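Local coordinates for heme-binding protein HutZ (PDB 3TGV), which binds heme and probably degrades it to biliverdin, as the beta and delta isomers, with release of the iron, at residues A73-L76 and F77-K80; P5-K8 and E9-E13; Q100-A103 and Q104-E107. The protein carries 1 engineered substitution. One frame throughout, in Å; residues are numbered along the deposited sequence.

Interaction 1 (A73-L76 and F77-K80)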
loop_
_atom_site.group_PDB
_atom_site.type_symbol
_atom_site.label_atom_id
_atom_site.label_comp_id
_atom_site.label_asym_id
_atom_site.label_seq_id
_atom_site.Cartn_x
_atom_site.Cartn_y
_atom_site.Cartn_z
ATOM N N ALA A 73 -13.975 6.501 -0.427
ATOM C CA ALA A 73 -13.934 6.537 -1.889
ATOM C C ALA A 73 -15.309 6.445 -2.547
ATOM O O ALA A 73 -16.080 5.521 -2.280
ATOM C CB ALA A 73 -13.029 5.452 -2.422
ATOM N N LYS A 74 -15.593 7.406 -3.421
ATOM C CA LYS A 74 -16.785 7.378 -4.255
ATOM C C LYS A 74 -16.716 6.159 -5.161
ATOM O O LYS A 74 -17.687 5.410 -5.287
ATOM C CB LYS A 74 -16.864 8.646 -5.104
ATOM C CG LYS A 74 -18.096 9.514 -4.868
ATOM C CD LYS A 74 -18.009 10.804 -5.692
ATOM C CE LYS A 74 -19.368 11.487 -5.847
ATOM N NZ LYS A 74 -19.279 12.730 -6.674
ATOM N N GLN A 75 -15.561 5.954 -5.785
ATOM C CA GLN A 75 -15.391 4.810 -6.671
ATOM C C GLN A 75 -14.237 3.923 -6.242
ATOM O O GLN A 75 -13.080 4.325 -6.326
ATOM C CB GLN A 75 -15.129 5.276 -8.097
ATOM C CG GLN A 75 -14.476 4.197 -8.948
ATOM C CD GLN A 75 -15.440 3.082 -9.303
ATOM O OE1 GLN A 75 -15.440 2.020 -8.690
ATOM N NE2 GLN A 75 -16.272 3.328 -10.311
ATOM N N LEU A 76 -14.544 2.704 -5.819
ATOM C CA LEU A 76 -13.500 1.789 -5.355
ATOM C C LEU A 76 -12.421 1.530 -6.402
ATOM O O LEU A 76 -11.257 1.359 -6.063
ATOM C CB LEU A 76 -14.095 0.468 -4.869
ATOM C CG LEU A 76 -14.564 0.527 -3.421
ATOM C CD1 LEU A 76 -15.090 -0.837 -3.008
ATOM C CD2 LEU A 76 -13.435 0.985 -2.500
ATOM N N PHE A 77 -12.800 1.513 -7.677
ATOM C CA PHE A 77 -11.822 1.326 -8.747
ATOM C C PHE A 77 -11.055 2.605 -9.104
ATOM O O PHE A 77 -10.201 2.597 -9.982
ATOM C CB PHE A 77 -12.475 0.696 -9.982
ATOM C CG PHE A 77 -12.681 -0.780 -9.850
ATOM C CD1 PHE A 77 -13.756 -1.279 -9.137
ATOM C CD2 PHE A 77 -11.773 -1.668 -10.400
ATOM C CE1 PHE A 77 -13.932 -2.640 -8.994
ATOM C CE2 PHE A 77 -11.944 -3.022 -10.277
ATOM C CZ PHE A 77 -13.023 -3.518 -9.571
ATOM N N ALA A 78 -11.356 3.687 -8.397
ATOM C CA ALA A 78 -10.688 4.965 -8.610
ATOM C C ALA A 78 -10.498 5.692 -7.285
ATOM O O ALA A 78 -11.057 6.765 -7.060
ATOM C CB ALA A 78 -11.488 5.832 -9.593
ATOM N N ARG A 79 -9.725 5.093 -6.390
ATOM C CA ARG A 79 -9.394 5.746 -5.133
ATOM C C ARG A 79 -8.483 6.946 -5.405
ATOM O O ARG A 79 -7.482 6.848 -6.113
ATOM C CB ARG A 79 -8.768 4.752 -4.138
ATOM C CG ARG A 79 -9.756 3.712 -3.586
ATOM C CD ARG A 79 -9.062 2.626 -2.770
ATOM N NE ARG A 79 -8.631 3.103 -1.463
ATOM C CZ ARG A 79 -7.861 2.416 -0.625
ATOM N NH1 ARG A 79 -7.421 1.201 -0.941
ATOM N NH2 ARG A 79 -7.530 2.947 0.540
ATOM N N LYS A 80 -8.869 8.094 -4.872
ATOM C CA LYS A 80 -8.079 9.311 -4.990
ATOM C C LYS A 80 -6.700 9.063 -4.389
ATOM O O LYS A 80 -6.588 8.594 -3.250
ATOM C CB LYS A 80 -8.805 10.435 -4.243
ATOM C CG LYS A 80 -8.195 11.812 -4.307
ATOM C CD LYS A 80 -9.205 12.830 -3.759
ATOM C CE LYS A 80 -8.546 14.097 -3.256
ATOM N NZ LYS A 80 -9.506 15.032 -2.582
#
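A tight turn in the loop between strands 61-67 and 81-91 makes this local contact, and Gln75 holds it twice. Its backbone O accepts a hydrogen bond from Ala78 N at 2.8 Å, closing a type I beta turn with Leu76 and Phe77 at its corners. The side chain doubles the tie. With CG anti to the backbone N and the chain then bent at chi2 (72°), the amide curls forward along the chain, and Gln75 OE1 takes the N-H of Phe77, OE1 to N 2.9 Å. That bond is straight at the hydrogen (167°), though the N-H comes in from the side of the carbonyl, somewhat tilted from its plane. Gln75 OE1 also lies at the edge of the Phe77 ring, in its plane, 3.7 Å from Phe77 CD1, while the amide plane stands almost upright to the ring. Gln75 CG rests against the methyl CB of Ala78 at 3.5 Å. Where the chain returns, Arg79 CG runs past Leu76 O and touches Ala73 CB at 3.9 Å. The guanidinium leads on to Glu68 O and to Gln18 of the second subunit. That subunit also covers the turn: its Tyr32, on strand 28-38, bonds Leu76 O and Arg79 N and makes a cation-pi contact with Arg79, while its Phe109, at the end of helix 96-109, meets the Phe77 ring edge-to-face.

Interaction 2 (P5-K8 and E9-E13)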
loop_
_atom_site.group_PDB
_atom_site.type_symbol
_atom_site.label_atom_id
_atom_site.label_comp_id
_atom_site.label_asym_id
_atom_site.label_seq_id
_atom_site.Cartn_x
_atom_site.Cartn_y
_atom_site.Cartn_z
ATOM N N PRO A 5 -5.146 23.423 -4.876
ATOM C CA PRO A 5 -5.636 23.429 -3.490
ATOM C C PRO A 5 -6.141 22.060 -3.013
ATOM O O PRO A 5 -6.022 21.733 -1.830
ATOM C CB PRO A 5 -6.780 24.457 -3.518
ATOM C CG PRO A 5 -7.109 24.654 -4.973
ATOM C CD PRO A 5 -5.836 24.416 -5.718
ATOM N N GLU A 6 -6.689 21.256 -3.914
ATOM C CA GLU A 6 -7.171 19.950 -3.509
ATOM C C GLU A 6 -5.997 19.059 -3.156
ATOM O O GLU A 6 -6.035 18.327 -2.165
ATOM C CB GLU A 6 -8.020 19.300 -4.587
ATOM C CG GLU A 6 -8.703 18.035 -4.099
ATOM C CD GLU A 6 -9.767 17.557 -5.063
ATOM O OE1 GLU A 6 -10.005 18.265 -6.066
ATOM O OE2 GLU A 6 -10.366 16.489 -4.818
ATOM N N ILE A 7 -4.943 19.142 -3.956
ATOM C CA ILE A 7 -3.729 18.405 -3.655
ATOM C C ILE A 7 -3.178 18.800 -2.290
ATOM O O ILE A 7 -2.794 17.942 -1.496
ATOM C CB ILE A 7 -2.680 18.609 -4.734
ATOM C CG1 ILE A 7 -3.180 17.971 -6.038
ATOM C CG2 ILE A 7 -1.346 18.023 -4.293
ATOM C CD1 ILE A 7 -2.312 18.247 -7.232
ATOM N N LYS A 8 -3.155 20.099 -2.019
ATOM C CA LYS A 8 -2.676 20.598 -0.741
ATOM C C LYS A 8 -3.514 20.035 0.402
ATOM O O LYS A 8 -2.972 19.452 1.336
ATOM C CB LYS A 8 -2.686 22.126 -0.724
ATOM C CG LYS A 8 -2.065 22.748 0.520
ATOM C CD LYS A 8 -1.825 24.229 0.302
ATOM C CE LYS A 8 -1.722 24.988 1.611
ATOM N NZ LYS A 8 -0.586 24.520 2.443
ATOM N N GLU A 9 -4.831 20.188 0.327
ATOM C CA GLU A 9 -5.693 19.672 1.384
ATOM C C GLU A 9 -5.457 18.181 1.639
ATOM O O GLU A 9 -5.434 17.738 2.784
ATOM C CB GLU A 9 -7.162 19.917 1.062
ATOM C CG GLU A 9 -7.542 21.399 0.937
ATOM C CD GLU A 9 -7.181 22.230 2.175
ATOM O OE1 GLU A 9 -5.970 22.492 2.404
ATOM O OE2 GLU A 9 -8.116 22.627 2.913
ATOM N N PHE A 10 -5.290 17.418 0.565
ATOM C CA PHE A 10 -5.087 15.970 0.646
ATOM C C PHE A 10 -3.782 15.649 1.357
ATOM O O PHE A 10 -3.750 14.809 2.247
ATOM C CB PHE A 10 -5.090 15.383 -0.772
ATOM C CG PHE A 10 -5.043 13.870 -0.841
ATOM C CD1 PHE A 10 -6.189 13.111 -0.634
ATOM C CD2 PHE A 10 -3.868 13.217 -1.185
ATOM C CE1 PHE A 10 -6.165 11.729 -0.746
ATOM C CE2 PHE A 10 -3.829 11.827 -1.288
ATOM C CZ PHE A 10 -4.981 11.084 -1.072
ATOM N N ARG A 11 -2.703 16.324 0.970
ATOM C CA ARG A 11 -1.399 16.058 1.573
ATOM C C ARG A 11 -1.430 16.392 3.054
ATOM O O ARG A 11 -0.758 15.746 3.849
ATOM C CB ARG A 11 -0.292 16.881 0.920
ATOM C CG ARG A 11 0.100 16.462 -0.489
ATOM C CD ARG A 11 0.966 17.555 -1.138
ATOM N NE ARG A 11 2.379 17.300 -0.923
ATOM C CZ ARG A 11 3.340 18.213 -0.976
ATOM N NH1 ARG A 11 3.060 19.482 -1.216
ATOM N NH2 ARG A 11 4.596 17.849 -0.748
ATOM N N GLN A 12 -2.202 17.411 3.417
ATOM C CA GLN A 12 -2.306 17.838 4.814
ATOM C C GLN A 12 -3.174 16.903 5.652
ATOM O O GLN A 12 -2.907 16.686 6.836
ATOM C CB GLN A 12 -2.842 19.275 4.893
ATOM C CG GLN A 12 -1.784 20.326 4.621
ATOM C CD GLN A 12 -2.346 21.739 4.552
ATOM O OE1 GLN A 12 -3.562 21.940 4.516
ATOM N NE2 GLN A 12 -1.455 22.726 4.531
ATOM N N GLU A 13 -4.218 16.351 5.044
ATOM C CA GLU A 13 -5.140 15.485 5.768
ATOM C C GLU A 13 -4.586 14.071 5.934
ATOM O O GLU A 13 -4.708 13.474 7.002
ATOM C CB GLU A 13 -6.502 15.440 5.062
ATOM C CG GLU A 13 -7.574 14.623 5.796
ATOM C CD GLU A 13 -7.503 13.126 5.502
ATOM O OE1 GLU A 13 -7.249 12.764 4.326
ATOM O OE2 GLU A 13 -7.707 12.317 6.448
#
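Glu9 N gives its hydrogen to Pro5 O at 2.9 Å, almost straight at 173°, and Glu9 CG closes on the same oxygen of Pro5 at 3.2 Å. CG lies anti to its own carbonyl carbon, beside the backbone N (chi1 -62°), which swings it toward Pro5 O in the preceding turn. This is the i to i+4 ladder of an alpha helix, and it continues with Phe10 N to Glu6 O, Arg11 N to Ile7 O and Gln12 N to Lys8 O, each 3.0 Å long. Arg11 repeats the arrangement of Glu9: its CG lies 3.4 Å from Ile7 O, and its CD passes across the Ile7 branch methyl, CG2 to CD 3.9 Å, before the chain bends at chi3 to send the guanidinium to Tyr42 OH. On the solvent side the long chain of Lys8 crosses that of Gln12. Glu6 and Phe10, one turn apart, are the buried pair. The Glu6 carboxylate meets Lys80, Gly139 N and His142 of the C-terminal histidine tag; the Lys80 charge and the Gly139 N-H would probably favour its ionised form. Helix 3-13 lies with its buried face against strand 81-91 and the C-terminal segment, Phe10 packing on Leu82 and meeting Phe138 edge-to-face, while Gln12 O takes a hydrogen bond from Arg108 of helix 96-109.

Interaction 3 (Q100-A103 and Q104-E107)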
loop_
_atom_site.group_PDB
_atom_site.type_symbol
_atom_site.label_atom_id
_atom_site.label_comp_id
_atom_site.label_asym_id
_atom_site.label_seq_id
_atom_site.Cartn_x
_atom_site.Cartn_y
_atom_site.Cartn_z
ATOM N N GLN A 100 14.688 18.153 14.117
ATOM C CA GLN A 100 13.628 18.899 13.441
ATOM C C GLN A 100 12.449 18.004 13.067
ATOM O O GLN A 100 11.293 18.309 13.372
ATOM C CB GLN A 100 14.173 19.583 12.191
ATOM C CG GLN A 100 15.222 20.640 12.477
ATOM C CD GLN A 100 16.028 21.012 11.247
ATOM O OE1 GLN A 100 15.478 21.198 10.157
ATOM N NE2 GLN A 100 17.343 21.112 11.413
ATOM N N VAL A 101 12.748 16.895 12.404
ATOM C CA VAL A 101 11.708 15.982 11.949
ATOM C C VAL A 101 10.994 15.323 13.132
ATOM O O VAL A 101 9.769 15.205 13.129
ATOM C CB VAL A 101 12.268 14.917 10.986
ATOM C CG1 VAL A 101 11.166 13.948 10.552
ATOM C CG2 VAL A 101 12.894 15.588 9.774
ATOM N N ILE A 102 11.751 14.905 14.146
ATOM C CA ILE A 102 11.128 14.337 15.336
ATOM C C ILE A 102 10.145 15.345 15.929
ATOM O O ILE A 102 9.001 15.010 16.256
ATOM C CB ILE A 102 12.160 13.939 16.409
ATOM C CG1 ILE A 102 13.071 12.815 15.906
ATOM C CG2 ILE A 102 11.455 13.496 17.671
ATOM C CD1 ILE A 102 12.340 11.551 15.508
ATOM N N ALA A 103 10.599 16.585 16.068
ATOM C CA ALA A 103 9.731 17.669 16.517
ATOM C C ALA A 103 8.453 17.734 15.685
ATOM O O ALA A 103 7.350 17.708 16.228
ATOM C CB ALA A 103 10.469 18.995 16.435
ATOM N N GLN A 104 8.609 17.823 14.364
ATOM C CA GLN A 104 7.468 17.893 13.458
ATOM C C GLN A 104 6.528 16.715 13.676
ATOM O O GLN A 104 5.315 16.884 13.763
ATOM C CB GLN A 104 7.938 17.943 11.998
ATOM C CG GLN A 104 6.823 18.163 10.986
ATOM C CD GLN A 104 7.340 18.365 9.577
ATOM O OE1 GLN A 104 8.547 18.265 9.315
ATOM N NE2 GLN A 104 6.428 18.665 8.653
ATOM N N MET A 105 7.102 15.522 13.779
ATOM C CA MET A 105 6.324 14.304 13.984
ATOM C C MET A 105 5.558 14.323 15.293
ATOM O O MET A 105 4.403 13.907 15.344
ATOM C CB MET A 105 7.225 13.075 13.918
ATOM C CG MET A 105 7.751 12.781 12.528
ATOM S SD MET A 105 8.587 11.186 12.448
ATOM C CE MET A 105 8.450 10.649 14.139
ATOM N N GLY A 106 6.209 14.793 16.354
ATOM C CA GLY A 106 5.541 14.951 17.635
ATOM C C GLY A 106 4.350 15.884 17.499
ATOM O O GLY A 106 3.264 15.599 17.997
ATOM N N GLU A 107 4.545 17.003 16.810
ATOM C CA GLU A 107 3.451 17.944 16.595
ATOM C C GLU A 107 2.277 17.313 15.835
ATOM O O GLU A 107 1.115 17.578 16.147
ATOM C CB GLU A 107 3.943 19.198 15.869
ATOM C CG GLU A 107 2.825 20.036 15.260
ATOM C CD GLU A 107 2.717 21.423 15.877
ATOM O OE1 GLU A 107 2.503 22.399 15.116
ATOM O OE2 GLU A 107 2.842 21.533 17.119
#
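Met105 turns its side chain back along helix 96-109 toward Val101 and Ile102, one turn earlier. Met105 CG, beside the backbone N with chi1 at -70°, sits 3.2 Å from Val101 O and 4.1 Å from the Val101 methyl CG1, the two side chains running at a slant. Chi3 is modelled eclipsed, near 0°, and puts Met105 CE 4.2 Å from Ile102 CD1, so the methyl position is less certain. Gln104 goes another way: CG is anti to the backbone N and the rest is extended, so only CB stays near the previous turn, 3.5 Å from Val101 O. Its amide is carried off to strand 28-38, where OE1 accepts from Asn38 and NE2 donates to Gln37 O. Ala103, on the exposed side, contributes mainly backbone, its O taking Glu107 N at 3.0 Å. The companion bonds are regular: Met105 N to Val101 O and Gly106 N to Ile102 O are both 2.8 Å. Val101 and Met105 press on Val36, and Met105 and Ile102 on Ile113 of helix 112-116. The chemistry is therefore that of an amphipathic helix, with an apolar face fixed to the sheet by contact and by one glutamine amide bonded in both senses.

Interactions 1 and 2 meet directly although their centres are about 17 Å apart: Lys80 NZ reaches Glu6 OE2 at 2.8 Å in a salt bridge, and Lys80 CE packs on Phe10 CD1 at 3.7 Å, so the loop at 73-80 is tied to helix 3-13. Interaction 3 stands apart, its nearest atoms about 9 Å from interaction 2 and about 20 Å from interaction 1, which lies on the opposite side of the chain's centre. Across the dimer, Phe77 of interaction 1 reaches Phe109, at the end of the second subunit's copy of helix 96-109. None of the three contacts identifies the heme site.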